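Local coordinates for protein FMN Adenylyltransferase (Candida glabrata, PDB 3FWK) that catalyses the transfer of an adenylyl group from ATP to FMN, the step of flavin biosynthesis that yields FAD, at residues A[174-186]-A[190-202]. Residues are numbered along the deposited sequence; the frame is centred on the assembly and turned at random. Where two conformers were deposited one is given.
Sequences FGEHLKPIQKTDA and DFYRLQPLLHWNL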
# COMPACT_ATOMS: atom_id res chain seq x y z
N PHE A 174 3.15 14.22 -8.22
CA PHE A 174 1.79 14.73 -8.24
C PHE A 174 1.12 14.72 -6.89
O PHE A 174 -0.12 14.79 -6.84
CB PHE A 174 0.92 14.00 -9.29
CG PHE A 174 1.65 13.77 -10.59
CD1 PHE A 174 2.06 14.86 -11.36
CD2 PHE A 174 2.01 12.49 -10.98
CE1 PHE A 174 2.78 14.66 -12.56
CE2 PHE A 174 2.73 12.28 -12.16
CZ PHE A 174 3.11 13.37 -12.94
N GLY A 175 1.91 14.70 -5.80
CA GLY A 175 1.32 14.66 -4.47
C GLY A 175 1.25 16.00 -3.75
O GLY A 175 0.63 16.09 -2.69
N GLU A 176 1.87 17.01 -4.32
CA GLU A 176 2.00 18.26 -3.61
C GLU A 176 0.67 18.96 -3.39
O GLU A 176 0.43 19.43 -2.30
CB GLU A 176 2.96 19.21 -4.35
CG GLU A 176 3.20 20.51 -3.61
CD GLU A 176 4.23 21.45 -4.30
OE1 GLU A 176 4.80 21.09 -5.34
OE2 GLU A 176 4.43 22.57 -3.77
N HIS A 177 -0.15 19.03 -4.44
CA HIS A 177 -1.38 19.83 -4.45
C HIS A 177 -2.61 18.96 -4.28
O HIS A 177 -3.57 19.00 -5.13
CB HIS A 177 -1.42 20.71 -5.68
CG HIS A 177 -0.30 21.71 -5.71
ND1 HIS A 177 0.71 21.65 -6.62
CD2 HIS A 177 0.00 22.72 -4.86
CE1 HIS A 177 1.57 22.65 -6.40
NE2 HIS A 177 1.15 23.33 -5.35
N LEU A 178 -2.57 18.19 -3.18
CA LEU A 178 -3.66 17.29 -2.84
C LEU A 178 -4.18 17.55 -1.45
O LEU A 178 -3.45 18.00 -0.58
CB LEU A 178 -3.20 15.84 -2.94
CG LEU A 178 -2.66 15.39 -4.29
CD1 LEU A 178 -2.31 13.89 -4.19
CD2 LEU A 178 -3.67 15.59 -5.39
N LYS A 179 -5.46 17.23 -1.24
CA LYS A 179 -6.11 17.32 0.05
C LYS A 179 -6.83 16.04 0.35
O LYS A 179 -7.10 15.24 -0.55
CB LYS A 179 -7.09 18.50 0.10
CG LYS A 179 -6.40 19.83 -0.08
CD LYS A 179 -7.14 21.05 0.49
CE LYS A 179 -6.26 22.28 0.66
NZ LYS A 179 -7.05 23.55 0.91
N PRO A 180 -7.17 15.80 1.63
CA PRO A 180 -7.82 14.52 1.97
C PRO A 180 -9.14 14.23 1.26
O PRO A 180 -9.47 13.06 1.04
CB PRO A 180 -8.01 14.60 3.49
CG PRO A 180 -6.85 15.48 3.93
CD PRO A 180 -6.79 16.56 2.84
N ILE A 181 -9.90 15.28 0.96
CA ILE A 181 -11.18 15.15 0.23
C ILE A 181 -11.10 16.16 -0.91
O ILE A 181 -10.93 17.35 -0.67
CB ILE A 181 -12.35 15.45 1.15
CG1 ILE A 181 -12.55 14.26 2.10
CG2 ILE A 181 -13.66 15.51 0.33
CD1 ILE A 181 -13.50 14.54 3.24
N GLN A 182 -11.20 15.68 -2.15
CA GLN A 182 -10.87 16.54 -3.28
C GLN A 182 -11.52 15.99 -4.55
O GLN A 182 -11.23 14.85 -4.96
CB GLN A 182 -9.32 16.48 -3.47
CG GLN A 182 -8.77 17.40 -4.53
CD GLN A 182 -7.26 17.33 -4.60
OE1 GLN A 182 -6.60 16.58 -3.86
NE2 GLN A 182 -6.68 18.23 -5.41
N LYS A 183 -12.34 16.77 -5.23
CA LYS A 183 -12.92 16.30 -6.50
C LYS A 183 -11.82 16.02 -7.50
O LYS A 183 -10.73 16.61 -7.49
CB LYS A 183 -13.93 17.32 -7.05
CG LYS A 183 -15.27 17.24 -6.39
CD LYS A 183 -16.28 18.18 -7.02
CE LYS A 183 -17.61 18.14 -6.36
NZ LYS A 183 -18.44 17.07 -6.88
N THR A 184 -12.12 15.10 -8.44
CA THR A 184 -11.20 14.74 -9.51
C THR A 184 -10.97 15.89 -10.49
O THR A 184 -11.74 16.86 -10.55
CB THR A 184 -11.76 13.55 -10.31
OG1 THR A 184 -13.10 13.88 -10.67
CG2 THR A 184 -11.72 12.28 -9.51
N ASP A 185 -9.90 15.76 -11.27
CA ASP A 185 -9.60 16.65 -12.39
C ASP A 185 -10.73 16.63 -13.43
O ASP A 185 -11.51 15.67 -13.53
CB ASP A 185 -8.31 16.18 -13.12
CG ASP A 185 -7.04 16.37 -12.29
OD1 ASP A 185 -7.06 17.10 -11.27
OD2 ASP A 185 -6.00 15.81 -12.72
N ALA A 186 -10.79 17.67 -14.26
CA ALA A 186 -11.86 17.82 -15.25
C ALA A 186 -11.92 16.72 -16.29
O ALA A 186 -12.99 16.45 -16.84
CB ALA A 186 -11.76 19.16 -15.94
N ASP A 190 -16.35 12.08 -12.74
CA ASP A 190 -16.63 12.96 -11.62
C ASP A 190 -16.79 12.14 -10.36
O ASP A 190 -17.81 11.47 -10.19
CB ASP A 190 -17.93 13.70 -11.97
CG ASP A 190 -18.39 14.60 -10.86
OD1 ASP A 190 -17.64 14.80 -9.88
OD2 ASP A 190 -19.52 15.11 -10.99
N PHE A 191 -15.79 12.16 -9.48
CA PHE A 191 -15.93 11.58 -8.17
C PHE A 191 -15.11 12.40 -7.18
O PHE A 191 -14.29 13.23 -7.58
CB PHE A 191 -15.65 10.04 -8.16
CG PHE A 191 -14.27 9.62 -8.64
CD1 PHE A 191 -14.06 9.07 -9.92
CD2 PHE A 191 -13.19 9.64 -7.74
CE1 PHE A 191 -12.74 8.67 -10.31
CE2 PHE A 191 -11.91 9.23 -8.13
CZ PHE A 191 -11.69 8.75 -9.42
N TYR A 192 -15.33 12.14 -5.89
CA TYR A 192 -14.43 12.69 -4.86
C TYR A 192 -13.27 11.71 -4.65
O TYR A 192 -13.48 10.49 -4.48
CB TYR A 192 -15.18 12.82 -3.54
CG TYR A 192 -15.92 14.12 -3.38
CD1 TYR A 192 -15.25 15.21 -2.85
CD2 TYR A 192 -17.26 14.26 -3.73
CE1 TYR A 192 -15.89 16.44 -2.65
CE2 TYR A 192 -17.95 15.51 -3.52
CZ TYR A 192 -17.20 16.58 -2.97
OH TYR A 192 -17.80 17.81 -2.77
N ARG A 193 -12.06 12.22 -4.74
CA ARG A 193 -10.92 11.48 -4.24
C ARG A 193 -10.85 11.56 -2.73
O ARG A 193 -10.98 12.62 -2.14
CB ARG A 193 -9.63 12.07 -4.82
CG ARG A 193 -9.57 12.01 -6.35
CD ARG A 193 -8.28 12.62 -6.84
NE ARG A 193 -8.48 14.05 -6.96
CZ ARG A 193 -7.59 14.87 -7.50
NH1 ARG A 193 -6.35 14.44 -7.79
NH2 ARG A 193 -7.93 16.14 -7.74
N LEU A 194 -10.63 10.41 -2.12
CA LEU A 194 -10.46 10.25 -0.68
C LEU A 194 -9.04 9.86 -0.47
O LEU A 194 -8.62 8.77 -0.90
CB LEU A 194 -11.43 9.19 -0.15
CG LEU A 194 -12.90 9.38 -0.52
CD1 LEU A 194 -13.70 8.18 -0.08
CD2 LEU A 194 -13.47 10.68 0.05
N GLN A 195 -8.25 10.76 0.12
CA GLN A 195 -6.79 10.61 0.14
C GLN A 195 -6.32 10.70 1.57
O GLN A 195 -5.86 11.74 2.02
CB GLN A 195 -6.14 11.69 -0.74
CG GLN A 195 -6.49 11.42 -2.21
CD GLN A 195 -6.21 12.50 -3.22
OE1 GLN A 195 -5.82 12.18 -4.34
NE2 GLN A 195 -6.43 13.77 -2.87
N PRO A 196 -6.47 9.61 2.34
CA PRO A 196 -6.25 9.66 3.79
C PRO A 196 -4.83 9.34 4.24
O PRO A 196 -4.61 9.21 5.46
CB PRO A 196 -7.24 8.58 4.31
CG PRO A 196 -8.04 8.11 3.09
CD PRO A 196 -7.09 8.33 1.96
N LEU A 197 -3.90 9.15 3.30
CA LEU A 197 -2.53 8.75 3.57
C LEU A 197 -1.55 9.88 3.27
O LEU A 197 -0.32 9.68 3.34
CB LEU A 197 -2.16 7.51 2.71
CG LEU A 197 -1.14 6.58 3.36
CD1 LEU A 197 -1.72 5.82 4.56
CD2 LEU A 197 -0.56 5.64 2.31
N LEU A 198 -2.03 11.09 2.97
CA LEU A 198 -1.14 12.11 2.39
C LEU A 198 0.00 12.50 3.31
O LEU A 198 1.11 12.76 2.86
CB LEU A 198 -1.94 13.39 2.07
CG LEU A 198 -2.93 13.23 0.92
CD1 LEU A 198 -3.87 14.45 0.85
CD2 LEU A 198 -2.16 13.11 -0.41
N HIS A 199 -0.29 12.53 4.62
CA HIS A 199 0.66 12.98 5.65
C HIS A 199 1.64 11.88 6.10
O HIS A 199 2.49 12.16 6.94
CB HIS A 199 -0.11 13.47 6.87
CG HIS A 199 -1.07 12.46 7.37
ND1 HIS A 199 -2.24 12.19 6.72
CD2 HIS A 199 -0.98 11.58 8.40
CE1 HIS A 199 -2.85 11.19 7.34
NE2 HIS A 199 -2.10 10.80 8.37
N TRP A 200 1.50 10.65 5.61
CA TRP A 200 2.42 9.59 5.99
C TRP A 200 3.77 9.81 5.32
O TRP A 200 3.82 10.24 4.17
CB TRP A 200 1.85 8.21 5.58
CG TRP A 200 0.79 7.73 6.47
CD1 TRP A 200 -0.42 8.34 6.75
CD2 TRP A 200 0.85 6.57 7.28
NE1 TRP A 200 -1.12 7.61 7.69
CE2 TRP A 200 -0.36 6.51 8.02
CE3 TRP A 200 1.80 5.54 7.44
CZ2 TRP A 200 -0.63 5.50 8.95
CZ3 TRP A 200 1.52 4.52 8.38
CH2 TRP A 200 0.31 4.50 9.10
N ASN A 201 4.85 9.51 6.03
CA ASN A 201 6.18 9.46 5.48
C ASN A 201 6.62 8.02 5.25
O ASN A 201 6.03 7.07 5.80
CB ASN A 201 7.19 10.08 6.52
CG ASN A 201 6.72 11.40 7.12
OD1 ASN A 201 6.56 12.37 6.39
ND2 ASN A 201 6.55 11.44 8.46
N LEU A 202 7.68 7.85 4.46
CA LEU A 202 8.19 6.53 4.12
C LEU A 202 8.48 5.72 5.39
O LEU A 202 8.13 4.54 5.46
CB LEU A 202 9.44 6.68 3.26
CG LEU A 202 10.13 5.37 2.83
CD1 LEU A 202 9.16 4.44 2.09
CD2 LEU A 202 11.37 5.69 2.02
O HOH W 1 -19.13 17.37 -9.69
O HOH W 2 -17.52 14.37 -7.25
O HOH W 3 -5.57 17.22 -8.97
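Gln182 and Arg193 form the hydrogen-bonded pair at the middle of an antiparallel beta hairpin, strands 181-183 and 192-194, at one border of the mixed sheet of this Rossmann-like fold. Strand 181-183 is outermost; strand 192-194 joins it to strand 163-165. Arg193 N gives to Gln182 O (2.8 Å) and Gln182 N gives back to Arg193 O; bonds from Gln195 N to Pro180 O and from Thr184 N to Phe191 O carry the pairing beyond both strand ends.

Gln182 is extended, its chi1 of -175° swinging CG away from the backbone nitrogen, and runs beside Arg193 in the same direction, its amide carbon above one guanidinium face, offset toward the rim, planes 31° apart. Leu178 shares this side, CD2 against Arg193 NH1. A bend at chi3 (-85°) turns the guanidinium back across the neighbouring strand, where Arg193 NH2 bonds to Lys183 O (2.9 Å), at the edge and near the plane. Asp185 OD1 lies well out of that plane, 3.8 Å from Arg193 NH2, a long salt bridge of charge alone that a water also spans. Gln182 OE1 accepts Lys179 N and Gln195 NE2 from opposite faces of its amide plane, while Gln195 NE2 also reaches Lys179 O at 2.8 Å. Leu178 and Pro180 cross Leu198 at about a right angle.

On the other face, Lys183 CG sits over the Tyr192 ring, 3.9 Å from its centroid, and Ile181 CG2 touches Tyr192 CD1. Tyr192 also touches bound beta-D-glucopyranose. Two waters link Lys183 NZ to the Asp190 carboxylate. Near the turn, Thr184 CG2 rests over the Phe191 ring.

Bonds to both amide atoms of Gln182, NE2 giving to His177 O, fix its rotation and tie the preceding loop to the hairpin, whereas the Lys183–Asp190 attraction, long and water-bridged, is probably weak.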